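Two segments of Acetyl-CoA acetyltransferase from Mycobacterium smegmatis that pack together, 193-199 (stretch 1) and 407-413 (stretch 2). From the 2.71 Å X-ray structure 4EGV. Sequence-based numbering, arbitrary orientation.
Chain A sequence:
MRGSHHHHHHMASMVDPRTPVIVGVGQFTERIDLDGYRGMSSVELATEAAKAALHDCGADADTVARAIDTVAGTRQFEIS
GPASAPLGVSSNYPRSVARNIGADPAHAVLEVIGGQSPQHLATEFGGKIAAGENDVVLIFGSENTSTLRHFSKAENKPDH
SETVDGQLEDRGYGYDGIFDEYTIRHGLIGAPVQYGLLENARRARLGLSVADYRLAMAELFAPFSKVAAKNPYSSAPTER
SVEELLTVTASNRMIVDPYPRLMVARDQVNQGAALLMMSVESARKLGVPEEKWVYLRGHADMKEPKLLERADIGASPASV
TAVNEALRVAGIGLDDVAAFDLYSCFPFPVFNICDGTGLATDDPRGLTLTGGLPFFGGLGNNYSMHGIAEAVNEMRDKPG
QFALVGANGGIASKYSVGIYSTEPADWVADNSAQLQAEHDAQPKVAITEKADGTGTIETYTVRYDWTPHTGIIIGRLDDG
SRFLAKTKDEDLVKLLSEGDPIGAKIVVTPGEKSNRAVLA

Stretch 1 (193-199) VQYGLLE
Stretch 2 (407-413) ANGGIAS

A helix packs against a glycine-rich turn, joined by a tyrosine hydroxyl that reaches into the turn and by a small apolar patch beside it. Stretch 1 is helical throughout (phi -59 to -79, psi -27 to -42), with Glu-199 N hydrogen-bonded to Tyr-195 O at 3.0 Å. Stretch 2 starts as a strand and becomes a loop. The peptide before Gly-409 is cis. Gly-409 (phi/psi 130/35) and Gly-410 (64/-124) have positive phi, which favours glycine; a CB on Gly-409 would clash with Asn-408 OD1. Ile-411 (-99/71) and Ala-412 (45/32) follow. Ser-413 N closes the turn on Gly-409 O at a very short 2.4 Å, and Ile-411 N donates to Ser-413 OG at 3.1 Å.

The CA atoms of Tyr-195 and Ile-411 lie 6.7 Å apart. CA-to-CB of Tyr-195 (chi1 m, chi2 -75°) points sideways to stretch 2, but the hydroxyl at the far end of the ring reaches the turn. Tyr-195 OH accepts a hydrogen bond from Ala-412 N at 3.1 Å, nearly straight at 167°. Asn-408 (chi1 t), at the ring edge, gives a weak bond from ND2 to Tyr-195 OH at 2.6 Å.

Ile-411 (m, m) is the most covered residue. CA-to-CB of Gln-194 (chi1 -112°, chi2 t, chi3 -51°) and Leu-198 (chi1 -93°, chi2 p) points toward stretch 2. Ile-411 CG1 lies 3.5 Å from Gln-194 NE2, and Ile-411 CG2 lies 4.1 Å from Leu-198 CD2. Leu-198 CD2 also meets Ala-412 CB at 4.0 Å. The contact buries 292 Å², both sides summed.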

# COMPACT_ATOMS: atom_id res chain seq x y z
N VAL A 193 8.31 6.49 -11.10
CA VAL A 193 8.34 7.81 -11.65
C VAL A 193 7.20 8.72 -11.07
O VAL A 193 7.37 9.92 -10.84
CB VAL A 193 8.38 7.71 -13.19
CG1 VAL A 193 7.00 7.60 -13.78
CG2 VAL A 193 9.05 8.91 -13.77
N GLN A 194 6.05 8.12 -10.81
CA GLN A 194 4.89 8.86 -10.31
C GLN A 194 4.98 9.15 -8.84
O GLN A 194 4.52 10.20 -8.41
CB GLN A 194 3.62 8.09 -10.60
CG GLN A 194 2.75 8.78 -11.60
CD GLN A 194 1.84 7.84 -12.34
OE1 GLN A 194 2.28 6.82 -12.88
NE2 GLN A 194 0.55 8.19 -12.38
N TYR A 195 5.55 8.22 -8.08
CA TYR A 195 5.85 8.42 -6.69
C TYR A 195 6.95 9.43 -6.47
O TYR A 195 6.99 10.06 -5.41
CB TYR A 195 6.20 7.11 -6.01
CG TYR A 195 4.98 6.42 -5.43
CD1 TYR A 195 4.37 6.88 -4.26
CD2 TYR A 195 4.41 5.33 -6.09
CE1 TYR A 195 3.24 6.24 -3.76
CE2 TYR A 195 3.29 4.69 -5.59
CZ TYR A 195 2.71 5.14 -4.44
OH TYR A 195 1.60 4.52 -3.98
N GLY A 196 7.83 9.58 -7.45
CA GLY A 196 8.87 10.57 -7.42
C GLY A 196 8.29 11.96 -7.37
O GLY A 196 8.79 12.81 -6.63
N LEU A 197 7.25 12.18 -8.16
CA LEU A 197 6.58 13.48 -8.21
C LEU A 197 5.92 13.86 -6.87
O LEU A 197 5.92 15.01 -6.44
CB LEU A 197 5.54 13.50 -9.33
CG LEU A 197 6.07 13.58 -10.76
CD1 LEU A 197 5.16 13.00 -11.79
CD2 LEU A 197 6.52 14.96 -11.10
N LEU A 198 5.32 12.88 -6.21
CA LEU A 198 4.64 13.07 -4.94
C LEU A 198 5.59 13.35 -3.84
O LEU A 198 5.36 14.14 -3.00
CB LEU A 198 3.85 11.81 -4.56
CG LEU A 198 2.38 11.61 -4.93
CD1 LEU A 198 2.10 11.97 -6.30
CD2 LEU A 198 1.93 10.26 -4.65
N GLU A 199 6.68 12.62 -3.86
CA GLU A 199 7.76 12.79 -2.95
C GLU A 199 8.48 14.12 -3.10
O GLU A 199 8.87 14.64 -2.13
CB GLU A 199 8.69 11.63 -3.14
CG GLU A 199 9.51 11.32 -1.96
CD GLU A 199 8.92 10.30 -1.05
OE1 GLU A 199 8.78 10.61 0.12
OE2 GLU A 199 8.67 9.19 -1.45
N ALA A 407 -3.13 -0.26 3.87
CA ALA A 407 -2.87 -0.84 2.54
C ALA A 407 -3.04 0.16 1.42
O ALA A 407 -4.11 0.65 1.21
CB ALA A 407 -3.78 -2.05 2.31
N ASN A 408 -2.01 0.40 0.63
CA ASN A 408 -1.95 1.30 -0.53
C ASN A 408 -1.84 0.56 -1.88
O ASN A 408 -1.18 -0.41 -1.92
CB ASN A 408 -0.70 2.12 -0.32
CG ASN A 408 -0.63 3.32 -1.16
OD1 ASN A 408 -1.27 4.28 -0.89
ND2 ASN A 408 0.18 3.30 -2.17
N GLY A 409 -2.44 0.93 -3.00
CA GLY A 409 -3.25 2.09 -3.21
C GLY A 409 -2.87 2.87 -4.43
O GLY A 409 -2.96 4.04 -4.39
N GLY A 410 -2.45 2.25 -5.50
CA GLY A 410 -2.20 2.94 -6.77
C GLY A 410 -1.11 3.96 -6.79
O GLY A 410 -0.03 3.67 -6.44
N ILE A 411 -1.40 5.17 -7.17
CA ILE A 411 -0.48 6.28 -6.96
C ILE A 411 -0.88 7.07 -5.73
O ILE A 411 -1.32 8.16 -5.87
CB ILE A 411 -0.48 7.25 -8.17
CG1 ILE A 411 -0.27 6.50 -9.48
CG2 ILE A 411 0.60 8.28 -8.04
CD1 ILE A 411 0.99 5.64 -9.53
N ALA A 412 -0.70 6.51 -4.54
CA ALA A 412 -1.45 6.94 -3.33
C ALA A 412 -2.95 7.12 -3.59
O ALA A 412 -3.55 7.98 -2.97
CB ALA A 412 -0.85 8.20 -2.72
N SER A 413 -3.53 6.34 -4.51
CA SER A 413 -4.92 6.55 -4.99
C SER A 413 -5.93 5.96 -4.03
O SER A 413 -7.03 6.43 -3.92
CB SER A 413 -5.16 5.94 -6.39
OG SER A 413 -4.27 6.41 -7.35